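Local coordinates for protein epoxide hydrolase (Aspergillus niger, PDB 3G02) that probably catalyses the hydrolysis of epoxides to vicinal diols, in an alpha/beta hydrolase fold, here as an enantioselective variant obtained by directed evolution, at residues T45-S48 with R54-I57; T63-K68 with T294-V299; R133-P138 with E384-L389; A109-L114 with L181-G186. The protein carries 9 engineered substitutions. All coordinates share one frame; numbering follows the deposited sequence.

Interaction 1: T45-S48 with R54-I57; sequences TYES and RFGI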
loop_
_atom_site.group_PDB
_atom_site.type_symbol
_atom_site.label_atom_id
_atom_site.label_comp_id
_atom_site.label_asym_id
_atom_site.label_seq_id
_atom_site.Cartn_x
_atom_site.Cartn_y
_atom_site.Cartn_z
ATOM N N THR A 45 6.158 -5.302 -16.761
ATOM C CA THR A 45 6.866 -6.244 -15.901
ATOM C C THR A 45 6.162 -7.585 -16.007
ATOM O O THR A 45 5.022 -7.663 -16.475
ATOM C CB THR A 45 6.853 -5.802 -14.416
ATOM O OG1 THR A 45 5.497 -5.635 -13.986
ATOM C CG2 THR A 45 7.627 -4.503 -14.209
ATOM N N TYR A 46 6.841 -8.641 -15.571
ATOM C CA TYR A 46 6.217 -9.954 -15.477
ATOM C C TYR A 46 4.852 -9.849 -14.796
ATOM O O TYR A 46 3.859 -10.385 -15.286
ATOM C CB TYR A 46 7.127 -10.925 -14.718
ATOM C CG TYR A 46 6.482 -12.248 -14.363
ATOM C CD1 TYR A 46 6.290 -13.234 -15.333
ATOM C CD2 TYR A 46 6.085 -12.523 -13.053
ATOM C CE1 TYR A 46 5.704 -14.457 -15.008
ATOM C CE2 TYR A 46 5.494 -13.741 -12.718
ATOM C CZ TYR A 46 5.309 -14.705 -13.701
ATOM O OH TYR A 46 4.733 -15.915 -13.381
ATOM N N GLU A 47 4.809 -9.133 -13.677
ATOM C CA GLU A 47 3.590 -9.032 -12.884
ATOM C C GLU A 47 2.457 -8.346 -13.633
ATOM O O GLU A 47 1.309 -8.781 -13.561
ATOM C CB GLU A 47 3.865 -8.310 -11.564
ATOM C CG GLU A 47 4.885 -9.018 -10.676
ATOM C CD GLU A 47 6.281 -8.436 -10.814
ATOM O OE1 GLU A 47 6.645 -8.000 -11.929
ATOM O OE2 GLU A 47 7.005 -8.396 -9.794
ATOM N N SER A 48 2.789 -7.279 -14.357
ATOM C CA SER A 48 1.777 -6.480 -15.049
ATOM C C SER A 48 1.308 -7.122 -16.353
ATOM O O SER A 48 0.361 -6.648 -16.976
ATOM C CB SER A 48 2.268 -5.050 -15.297
ATOM O OG SER A 48 3.164 -4.994 -16.396
ATOM N N ARG A 54 -3.416 -11.470 -10.929
ATOM C CA ARG A 54 -3.179 -11.906 -9.551
ATOM C C ARG A 54 -2.237 -10.977 -8.774
ATOM O O ARG A 54 -2.223 -10.998 -7.538
ATOM C CB ARG A 54 -2.685 -13.353 -9.504
ATOM C CG ARG A 54 -1.267 -13.569 -9.993
ATOM C CD ARG A 54 -0.977 -15.054 -10.084
ATOM N NE ARG A 54 0.369 -15.329 -10.573
ATOM C CZ ARG A 54 0.717 -15.333 -11.857
ATOM N NH1 ARG A 54 -0.185 -15.064 -12.798
ATOM N NH2 ARG A 54 1.972 -15.599 -12.198
ATOM N N PHE A 55 -1.462 -10.173 -9.501
ATOM C CA PHE A 55 -0.585 -9.183 -8.878
ATOM C C PHE A 55 -1.161 -7.766 -8.932
ATOM O O PHE A 55 -0.470 -6.799 -8.616
ATOM C CB PHE A 55 0.805 -9.214 -9.520
ATOM C CG PHE A 55 1.509 -10.543 -9.392
ATOM C CD1 PHE A 55 1.783 -11.086 -8.136
ATOM C CD2 PHE A 55 1.907 -11.246 -10.527
ATOM C CE1 PHE A 55 2.434 -12.307 -8.013
ATOM C CE2 PHE A 55 2.572 -12.469 -10.418
ATOM C CZ PHE A 55 2.835 -13.000 -9.161
ATOM N N GLY A 56 -2.428 -7.654 -9.317
ATOM C CA GLY A 56 -3.090 -6.361 -9.418
ATOM C C GLY A 56 -3.323 -5.980 -10.867
ATOM O O GLY A 56 -3.262 -6.837 -11.757
ATOM N N ILE A 57 -3.578 -4.697 -11.107
ATOM C CA ILE A 57 -3.991 -4.236 -12.435
ATOM C C ILE A 57 -2.926 -4.503 -13.497
ATOM O O ILE A 57 -1.730 -4.367 -13.250
ATOM C CB ILE A 57 -4.368 -2.740 -12.448
ATOM C CG1 ILE A 57 -3.196 -1.884 -11.951
ATOM C CG2 ILE A 57 -5.622 -2.492 -11.601
ATOM C CD1 ILE A 57 -2.957 -0.663 -12.773
HETATM O O HOH W 1 -1.271 -8.849 -12.190
#

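Interaction 2: T63-K68 with T294-V299; sequences TTMREK and TILEMV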
loop_
_atom_site.group_PDB
_atom_site.type_symbol
_atom_site.label_atom_id
_atom_site.label_comp_id
_atom_site.label_asym_id
_atom_site.label_seq_id
_atom_site.Cartn_x
_atom_site.Cartn_y
_atom_site.Cartn_z
ATOM N N THR A 63 -3.403 1.068 -19.448
ATOM C CA THR A 63 -3.161 1.782 -20.703
ATOM C C THR A 63 -4.482 2.111 -21.397
ATOM O O THR A 63 -4.720 3.261 -21.785
ATOM C CB THR A 63 -2.272 0.948 -21.658
ATOM O OG1 THR A 63 -1.060 0.578 -20.989
ATOM C CG2 THR A 63 -1.932 1.730 -22.933
ATOM N N THR A 64 -5.331 1.095 -21.533
ATOM C CA THR A 64 -6.640 1.220 -22.187
ATOM C C THR A 64 -7.557 2.183 -21.432
ATOM O O THR A 64 -8.232 3.013 -22.040
ATOM C CB THR A 64 -7.321 -0.159 -22.345
ATOM O OG1 THR A 64 -6.513 -0.989 -23.190
ATOM C CG2 THR A 64 -8.716 -0.027 -22.963
ATOM N N MET A 65 -7.564 2.083 -20.106
ATOM C CA MET A 65 -8.395 2.969 -19.289
ATOM C C MET A 65 -7.927 4.417 -19.336
ATOM O O MET A 65 -8.753 5.332 -19.344
ATOM C CB MET A 65 -8.454 2.477 -17.842
ATOM C CG MET A 65 -9.230 1.186 -17.678
ATOM S SD MET A 65 -11.000 1.376 -17.965
ATOM C CE MET A 65 -11.539 2.089 -16.411
ATOM N N ARG A 66 -6.607 4.624 -19.375
ATOM C CA ARG A 66 -6.043 5.969 -19.513
ATOM C C ARG A 66 -6.477 6.601 -20.832
ATOM O O ARG A 66 -6.871 7.765 -20.865
ATOM C CB ARG A 66 -4.514 5.942 -19.410
ATOM C CG ARG A 66 -3.875 7.320 -19.543
ATOM C CD ARG A 66 -2.360 7.262 -19.433
ATOM N NE ARG A 66 -1.750 8.528 -19.833
ATOM C CZ ARG A 66 -1.468 8.855 -21.092
ATOM N NH1 ARG A 66 -1.729 8.012 -22.084
ATOM N NH2 ARG A 66 -0.921 10.030 -21.363
ATOM N N GLU A 67 -6.416 5.817 -21.906
ATOM C CA GLU A 67 -6.859 6.286 -23.218
ATOM C C GLU A 67 -8.348 6.617 -23.238
ATOM O O GLU A 67 -8.750 7.659 -23.770
ATOM C CB GLU A 67 -6.516 5.268 -24.309
ATOM C CG GLU A 67 -5.399 5.732 -25.229
ATOM C CD GLU A 67 -5.726 7.045 -25.929
ATOM O OE1 GLU A 67 -5.051 8.053 -25.636
ATOM O OE2 GLU A 67 -6.667 7.077 -26.755
ATOM N N LYS A 68 -9.155 5.734 -22.653
ATOM C CA LYS A 68 -10.597 5.957 -22.514
ATOM C C LYS A 68 -10.895 7.229 -21.722
ATOM O O LYS A 68 -11.756 8.025 -22.104
ATOM C CB LYS A 68 -11.274 4.751 -21.857
ATOM C CG LYS A 68 -11.454 3.551 -22.781
ATOM C CD LYS A 68 -12.192 2.413 -22.092
ATOM C CE LYS A 68 -12.456 1.267 -23.058
ATOM N NZ LYS A 68 -13.060 0.094 -22.365
ATOM N N THR A 294 -18.273 3.055 -15.589
ATOM C CA THR A 294 -18.618 3.125 -14.170
ATOM C C THR A 294 -17.366 3.351 -13.317
ATOM O O THR A 294 -17.365 4.199 -12.422
ATOM C CB THR A 294 -19.369 1.862 -13.713
ATOM O OG1 THR A 294 -20.567 1.728 -14.488
ATOM C CG2 THR A 294 -19.722 1.936 -12.226
ATOM N N ILE A 295 -16.298 2.613 -13.613
ATOM C CA ILE A 295 -15.042 2.777 -12.885
ATOM C C ILE A 295 -14.483 4.193 -13.056
ATOM O O ILE A 295 -14.081 4.824 -12.076
ATOM C CB ILE A 295 -13.999 1.694 -13.267
ATOM C CG1 ILE A 295 -14.552 0.298 -12.937
ATOM C CG2 ILE A 295 -12.663 1.947 -12.557
ATOM C CD1 ILE A 295 -13.606 -0.860 -13.241
ATOM N N LEU A 296 -14.490 4.706 -14.287
ATOM C CA LEU A 296 -14.019 6.071 -14.529
ATOM C C LEU A 296 -14.870 7.123 -13.810
ATOM O O LEU A 296 -14.330 8.094 -13.289
ATOM C CB LEU A 296 -13.920 6.379 -16.030
ATOM C CG LEU A 296 -12.841 5.608 -16.800
ATOM C CD1 LEU A 296 -12.858 5.999 -18.276
ATOM C CD2 LEU A 296 -11.448 5.834 -16.211
ATOM N N GLU A 297 -16.185 6.913 -13.764
ATOM C CA GLU A 297 -17.085 7.801 -13.030
ATOM C C GLU A 297 -16.741 7.844 -11.542
ATOM O O GLU A 297 -16.611 8.920 -10.956
ATOM C CB GLU A 297 -18.547 7.360 -13.198
ATOM C CG GLU A 297 -19.142 7.662 -14.567
ATOM C CD GLU A 297 -20.505 7.019 -14.788
ATOM O OE1 GLU A 297 -20.963 6.225 -13.939
ATOM O OE2 GLU A 297 -21.126 7.326 -15.826
ATOM N N MET A 298 -16.597 6.668 -10.933
ATOM C CA MET A 298 -16.342 6.578 -9.492
ATOM C C MET A 298 -14.986 7.154 -9.113
ATOM O O MET A 298 -14.859 7.861 -8.114
ATOM C CB MET A 298 -16.454 5.135 -8.992
ATOM C CG MET A 298 -17.825 4.493 -9.191
ATOM S SD MET A 298 -19.220 5.505 -8.639
ATOM C CE MET A 298 -20.497 4.244 -8.484
ATOM N N VAL A 299 -13.974 6.840 -9.915
ATOM C CA VAL A 299 -12.628 7.352 -9.673
ATOM C C VAL A 299 -12.566 8.869 -9.888
ATOM O O VAL A 299 -11.969 9.585 -9.083
ATOM C CB VAL A 299 -11.565 6.597 -10.514
ATOM C CG1 VAL A 299 -10.201 7.253 -10.400
ATOM C CG2 VAL A 299 -11.471 5.135 -10.066
#

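Interaction 3: R133-P138 with E384-L389; sequences REEYTP and ELKTDL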
loop_
_atom_site.group_PDB
_atom_site.type_symbol
_atom_site.label_atom_id
_atom_site.label_comp_id
_atom_site.label_asym_id
_atom_site.label_seq_id
_atom_site.Cartn_x
_atom_site.Cartn_y
_atom_site.Cartn_z
ATOM N N ARG A 133 -38.185 5.175 -7.190
ATOM C CA ARG A 133 -38.847 6.286 -7.878
ATOM C C ARG A 133 -39.716 5.806 -9.046
ATOM O O ARG A 133 -40.734 6.424 -9.364
ATOM C CB ARG A 133 -37.823 7.317 -8.363
ATOM C CG ARG A 133 -38.441 8.587 -8.929
ATOM C CD ARG A 133 -37.453 9.731 -8.950
ATOM N NE ARG A 133 -36.375 9.524 -9.915
ATOM C CZ ARG A 133 -35.377 10.383 -10.109
ATOM N NH1 ARG A 133 -35.320 11.504 -9.400
ATOM N NH2 ARG A 133 -34.438 10.120 -11.008
ATOM N N GLU A 134 -39.300 4.714 -9.682
ATOM C CA GLU A 134 -40.055 4.114 -10.783
ATOM C C GLU A 134 -41.328 3.421 -10.302
ATOM O O GLU A 134 -42.293 3.290 -11.059
ATOM C CB GLU A 134 -39.187 3.102 -11.532
ATOM C CG GLU A 134 -38.161 3.736 -12.448
ATOM C CD GLU A 134 -37.140 2.753 -12.986
ATOM O OE1 GLU A 134 -36.992 1.647 -12.420
ATOM O OE2 GLU A 134 -36.475 3.100 -13.985
ATOM N N GLU A 135 -41.319 2.992 -9.042
ATOM C CA GLU A 135 -42.329 2.082 -8.505
ATOM C C GLU A 135 -43.303 2.738 -7.532
ATOM O O GLU A 135 -44.274 2.114 -7.106
ATOM C CB GLU A 135 -41.639 0.901 -7.825
ATOM C CG GLU A 135 -40.937 -0.020 -8.809
ATOM C CD GLU A 135 -39.945 -0.958 -8.146
ATOM O OE1 GLU A 135 -40.103 -1.258 -6.944
ATOM O OE2 GLU A 135 -38.998 -1.389 -8.836
ATOM N N TYR A 136 -43.025 3.993 -7.186
ATOM C CA TYR A 136 -43.832 4.749 -6.233
ATOM C C TYR A 136 -43.897 6.219 -6.628
ATOM O O TYR A 136 -43.057 6.708 -7.381
ATOM C CB TYR A 136 -43.229 4.646 -4.826
ATOM C CG TYR A 136 -43.269 3.264 -4.210
ATOM C CD1 TYR A 136 -44.432 2.781 -3.615
ATOM C CD2 TYR A 136 -42.138 2.443 -4.211
ATOM C CE1 TYR A 136 -44.475 1.517 -3.046
ATOM C CE2 TYR A 136 -42.172 1.175 -3.645
ATOM C CZ TYR A 136 -43.345 0.719 -3.062
ATOM O OH TYR A 136 -43.392 -0.529 -2.496
ATOM N N THR A 137 -44.900 6.919 -6.104
ATOM C CA THR A 137 -44.920 8.376 -6.140
ATOM C C THR A 137 -44.607 8.853 -4.719
ATOM O O THR A 137 -44.586 8.035 -3.797
ATOM C CB THR A 137 -46.289 8.924 -6.581
ATOM O OG1 THR A 137 -47.250 8.699 -5.545
ATOM C CG2 THR A 137 -46.757 8.271 -7.883
ATOM N N PRO A 138 -44.349 10.167 -4.534
ATOM C CA PRO A 138 -44.151 10.650 -3.158
ATOM C C PRO A 138 -45.327 10.318 -2.235
ATOM O O PRO A 138 -45.136 10.115 -1.034
ATOM C CB PRO A 138 -44.008 12.163 -3.337
ATOM C CG PRO A 138 -43.467 12.318 -4.721
ATOM C CD PRO A 138 -44.173 11.252 -5.518
ATOM N N GLU A 384 -32.120 -7.219 -5.909
ATOM C CA GLU A 384 -32.046 -8.178 -4.815
ATOM C C GLU A 384 -31.896 -7.480 -3.464
ATOM O O GLU A 384 -32.594 -7.812 -2.504
ATOM C CB GLU A 384 -30.894 -9.165 -5.037
ATOM C CG GLU A 384 -31.156 -10.217 -6.113
ATOM C CD GLU A 384 -30.974 -9.706 -7.540
ATOM O OE1 GLU A 384 -30.454 -8.583 -7.749
ATOM O OE2 GLU A 384 -31.359 -10.446 -8.469
ATOM N N LEU A 385 -30.993 -6.506 -3.394
ATOM C CA LEU A 385 -30.770 -5.790 -2.144
ATOM C C LEU A 385 -32.005 -4.982 -1.735
ATOM O O LEU A 385 -32.401 -4.994 -0.567
ATOM C CB LEU A 385 -29.520 -4.902 -2.233
ATOM C CG LEU A 385 -29.037 -4.294 -0.905
ATOM C CD1 LEU A 385 -28.663 -5.381 0.115
ATOM C CD2 LEU A 385 -27.875 -3.335 -1.122
ATOM N N LYS A 386 -32.613 -4.299 -2.705
ATOM C CA LYS A 386 -33.855 -3.558 -2.475
ATOM C C LYS A 386 -34.971 -4.468 -1.967
ATOM O O LYS A 386 -35.663 -4.132 -1.008
ATOM C CB LYS A 386 -34.302 -2.845 -3.752
ATOM C CG LYS A 386 -35.670 -2.186 -3.653
ATOM C CD LYS A 386 -35.969 -1.365 -4.882
ATOM C CE LYS A 386 -37.446 -1.015 -4.961
ATOM N NZ LYS A 386 -38.280 -2.231 -5.175
ATOM N N THR A 387 -35.142 -5.612 -2.623
ATOM C CA THR A 387 -36.182 -6.568 -2.248
ATOM C C THR A 387 -35.965 -7.098 -0.834
ATOM O O THR A 387 -36.913 -7.188 -0.050
ATOM C CB THR A 387 -36.267 -7.719 -3.275
ATOM O OG1 THR A 387 -36.699 -7.185 -4.534
ATOM C CG2 THR A 387 -37.248 -8.804 -2.831
ATOM N N ASP A 388 -34.716 -7.430 -0.505
ATOM C CA ASP A 388 -34.371 -7.891 0.842
ATOM C C ASP A 388 -34.650 -6.827 1.892
ATOM O O ASP A 388 -35.251 -7.120 2.928
ATOM C CB ASP A 388 -32.901 -8.298 0.921
ATOM C CG ASP A 388 -32.605 -9.592 0.191
ATOM O OD1 ASP A 388 -33.526 -10.172 -0.434
ATOM O OD2 ASP A 388 -31.434 -10.024 0.240
ATOM N N LEU A 389 -34.222 -5.595 1.623
ATOM C CA LEU A 389 -34.440 -4.492 2.562
ATOM C C LEU A 389 -35.925 -4.281 2.813
ATOM O O LEU A 389 -36.347 -4.160 3.963
ATOM C CB LEU A 389 -33.794 -3.190 2.072
ATOM C CG LEU A 389 -34.040 -1.929 2.920
ATOM C CD1 LEU A 389 -33.455 -2.064 4.334
ATOM C CD2 LEU A 389 -33.497 -0.685 2.222
#

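Interaction 4: A109-L114 with L181-G186; sequences AVPIAL and LGFGSG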
loop_
_atom_site.group_PDB
_atom_site.type_symbol
_atom_site.label_atom_id
_atom_site.label_comp_id
_atom_site.label_asym_id
_atom_site.label_seq_id
_atom_site.Cartn_x
_atom_site.Cartn_y
_atom_site.Cartn_z
ATOM N N ALA A 109 -44.361 6.849 6.821
ATOM C CA ALA A 109 -43.195 6.349 6.079
ATOM C C ALA A 109 -42.052 5.944 7.003
ATOM O O ALA A 109 -41.720 6.668 7.943
ATOM C CB ALA A 109 -42.723 7.380 5.072
ATOM N N VAL A 110 -41.460 4.783 6.729
ATOM C CA VAL A 110 -40.351 4.266 7.532
ATOM C C VAL A 110 -39.043 4.957 7.135
ATOM O O VAL A 110 -38.632 4.886 5.976
ATOM C CB VAL A 110 -40.180 2.732 7.374
ATOM C CG1 VAL A 110 -39.117 2.210 8.336
ATOM C CG2 VAL A 110 -41.504 2.006 7.590
ATOM N N PRO A 111 -38.383 5.637 8.092
ATOM C CA PRO A 111 -37.095 6.261 7.781
ATOM C C PRO A 111 -35.958 5.244 7.701
ATOM O O PRO A 111 -35.754 4.464 8.630
ATOM C CB PRO A 111 -36.860 7.199 8.970
ATOM C CG PRO A 111 -38.176 7.211 9.748
ATOM C CD PRO A 111 -38.790 5.893 9.485
ATOM N N ILE A 112 -35.235 5.254 6.583
ATOM C CA ILE A 112 -34.081 4.375 6.403
ATOM C C ILE A 112 -32.892 5.206 5.933
ATOM O O ILE A 112 -33.025 6.020 5.022
ATOM C CB ILE A 112 -34.348 3.242 5.364
ATOM C CG1 ILE A 112 -35.657 2.499 5.663
ATOM C CG2 ILE A 112 -33.183 2.244 5.340
ATOM C CD1 ILE A 112 -36.113 1.580 4.535
ATOM N N ALA A 113 -31.741 5.001 6.572
ATOM C CA ALA A 113 -30.478 5.529 6.048
ATOM C C ALA A 113 -29.660 4.369 5.512
ATOM O O ALA A 113 -29.525 3.341 6.170
ATOM C CB ALA A 113 -29.698 6.282 7.124
ATOM N N LEU A 114 -29.124 4.551 4.310
ATOM C CA LEU A 114 -28.341 3.515 3.644
ATOM C C LEU A 114 -26.899 3.994 3.564
ATOM O O LEU A 114 -26.634 5.086 3.060
ATOM C CB LEU A 114 -28.913 3.208 2.252
ATOM C CG LEU A 114 -30.384 2.754 2.233
ATOM C CD1 LEU A 114 -31.320 3.924 1.969
ATOM C CD2 LEU A 114 -30.613 1.662 1.199
ATOM N N LEU A 181 -33.525 15.356 10.394
ATOM C CA LEU A 181 -34.519 15.174 9.338
ATOM C C LEU A 181 -35.881 14.764 9.891
ATOM O O LEU A 181 -36.833 14.583 9.127
ATOM C CB LEU A 181 -34.025 14.159 8.299
ATOM C CG LEU A 181 -32.866 14.612 7.410
ATOM C CD1 LEU A 181 -32.333 13.437 6.602
ATOM C CD2 LEU A 181 -33.282 15.753 6.493
ATOM N N GLY A 182 -35.958 14.616 11.215
ATOM C CA GLY A 182 -37.218 14.360 11.920
ATOM C C GLY A 182 -37.456 12.927 12.348
ATOM O O GLY A 182 -38.593 12.543 12.649
ATOM N N PHE A 183 -36.393 12.127 12.396
ATOM C CA PHE A 183 -36.546 10.697 12.646
ATOM C C PHE A 183 -36.083 10.239 14.034
ATOM O O PHE A 183 -35.747 9.072 14.231
ATOM C CB PHE A 183 -35.862 9.882 11.538
ATOM C CG PHE A 183 -36.212 10.329 10.143
ATOM C CD1 PHE A 183 -37.537 10.582 9.775
ATOM C CD2 PHE A 183 -35.214 10.472 9.184
ATOM C CE1 PHE A 183 -37.853 10.984 8.478
ATOM C CE2 PHE A 183 -35.518 10.873 7.884
ATOM C CZ PHE A 183 -36.839 11.129 7.527
ATOM N N GLY A 184 -36.102 11.162 14.996
ATOM C CA GLY A 184 -35.764 10.853 16.385
ATOM C C GLY A 184 -36.598 9.742 17.006
ATOM O O GLY A 184 -36.125 9.030 17.891
ATOM N N SER A 185 -37.836 9.593 16.534
ATOM C CA SER A 185 -38.743 8.549 17.016
ATOM C C SER A 185 -38.379 7.150 16.515
ATOM O O SER A 185 -38.875 6.154 17.043
ATOM C CB SER A 185 -40.191 8.877 16.647
ATOM O OG SER A 185 -40.366 8.940 15.242
ATOM N N GLY A 186 -37.524 7.076 15.496
ATOM C CA GLY A 186 -37.045 5.786 15.020
ATOM C C GLY A 186 -36.642 5.758 13.563
ATOM O O GLY A 186 -37.293 6.364 12.714
#

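Interaction 1: T45-S48 with R54-I57
Apolar contact between the loop pieces 45-48 and 54-57 is led by Glu47 and Phe55. Glu47 CG stands over one face of the Phe55 ring, 4.1 Å from its centroid and 27° off the normal, which meets the criteria for a CH-pi contact. Arg54 CG lies over the opposite face, so the ring is sandwiched between two aliphatic chains. Tyr46 adds an oblique ring contact, its CE2 3.9 Å from Phe55 CE2.

Among the charged groups, the bend of Glu47 at chi2 (98°) turns the carboxylate away from the ring, and OE2 forms a salt bridge with Arg316 of the second subunit; the same arginine makes a cation-pi contact with Phe55. Arg54 runs extended from CG to NE and presents the edge of its guanidinium to Tyr46 OH, which lies in its plane 3.0 Å from NH2. NH1 of this arginine is held by Asp52 and Gln50.

One water ties the backbones together: it accepts from Phe55 N at 3.0 Å and donates to both Glu47 O and Gly56 O, so three bonds grip it. Ile57 bonds through its backbone to Ser261 and Thr262 of the second subunit.

Within 45-48, Ser48 N donates to Thr45 OG1 at 3.2 Å, while Thr45 N returns a nearly straight bond (170°) to Ser48 OG at 3.0 Å; Ser48 OG also hydrogen-bonds Ser59 OG. The Thr45-Ser48 pair thus forms an ST motif with a second bond running back, set in an N-terminal loop that forms part of the dimer interface.

Interaction 2: T63-K68 with T294-V299
Met65 and Leu296 lie alongside one another, running opposite ways, and the methyl CE of the methionine does the touching. It lies 3.8 Å from Leu296 CD2 and equally close to Leu296 CG, so it rests against the branch point of the leucine as well as one of its methyls. Two successive bends, chi2 -69° and chi3 -79°, curl the Met65 chain and carry CE to this spot. Met65 CE also meets Ile295, 4.0 Å from both its CB and its CG2. One methyl therefore sits against two consecutive residues of the partner helix.

The second branch of Leu296 serves a different neighbour: CD1 packs on Lys68 CB at 4.1 Å. Only the root of the lysine takes part, because its chain is extended beyond CG and takes the ammonium away from 294-299. With no hydrogen bond across the segments, the contact is purely van der Waals packing.

The two helical segments cross at -71°, their axes 11.1 Å apart at closest approach, a spacing filled by Met65 and Leu296, the backbones staying apart.

Helix 59-71, from the N-terminal region, thus leans on helix 292-304 with Trp69 also packing on Leu296. Helix 271-284 completes the cluster: Leu275 touches Met65 and Tyr282 touches Ile295. Phe73, in the loop beyond helix 59-71, packs on Leu296 too.

Interaction 3: R133-P138 with E384-L389
The carboxylate of Glu135 is approached by Lys386 not over a face but on the syn side of OE1, with NZ tilted only 15° out of the carboxylate plane. The flat ring of Phe132, one turn earlier on the same helix, makes a cation-pi contact with Lys386, so the ammonium group has both an anion and an aromatic partner. The pair links two helices of the alpha/beta hydrolase fold, 126-135 and 382-396, near the surface of the protein.

Glu135 is the last helical residue of its segment; Tyr136 already leaves helical backbone angles. The backbones stay well apart, with 11.8 Å between Glu135 CA and Lys386 CA, and the span is crossed by two long side chains that extend toward each other from their separate helices. Glu135 is extended beyond CG. Lys386 is likewise stretched as far as CE, and a bend at chi4 (-66°) then turns NZ onto the carboxylate.

Apolar packing also joins the helices: Leu131 lies against Lys386, and Ile128 against Leu385, whose own side chain reaches strands 187-191 and 209-214. Because Glu135 is exposed and also touches a crystal neighbour, its exact pose may owe something to the lattice.

The salt bridge is one-sided. Lys386 NZ donates to Glu135 OE1 at 2.7 Å, whereas its distance to Glu135 OE2 is 3.8 Å.

Interaction 4: A109-L114 with L181-G186
Pro111 reaches from its strand onto the ring of Phe183, and its ring carbons divide between Phe183 and Gly186 O, with CG meeting both. CB comes first: it stands over one face of the aromatic ring, 3.5 Å from the centroid of Phe183 and 18° off the normal, near enough to it for a CH-pi contact, though offset toward the rim. Its nearest atom there is Phe183 CG, at 3.4 Å, so the proline presses near the ring's attachment. The next atom, CG, lies 3.4 Å from Phe183 CD1 and 3.2 Å from Gly186 O. CD, closing the ring, has Gly186 O at 3.6 Å.

Phe183 is held from behind by its own loop. Leu181 O lies above the face opposite the proline, 3.7 Å from the plane and displaced toward the rim, and Gly182 with positive phi ends helix 167-180 in a Schellman motif. A type I turn follows from Phe183 to Gly186, closed by Gly186 N donating to Phe183 O at 3.0 Å, and it brings Gly186 O against the proline.

Pro111 also pairs through its backbone with Ile188 and packs on Met178, which touches Phe183 too. Strand 110-115 runs between strands 143-148 and 187-191, and the loop 181-186 belongs to the beta-alpha-beta crossover from 143-148 through helix 167-180 to 187-191, passing over the proline's strand.

How the interactions relate
Interactions 3 and 4 belong to the sheet and helices of the alpha/beta hydrolase fold and touch: Leu389 CD2 lies 3.9 Å from Leu114 CD2, so helix 382-396 packs on the strand whose proline serves interaction 4. Their chemistry differs with depth, a surface salt bridge in one and buried ring packing in the other. Interaction 2 is also buried and apolar, but joins two helices, its centre about 30 Å from that of interaction 3. Interaction 1, partly buried, combines CH-pi, water and charge contacts and alone among the four is reached by the second subunit. It lies about 46 Å from interaction 4, centre to centre, across the chain's middle.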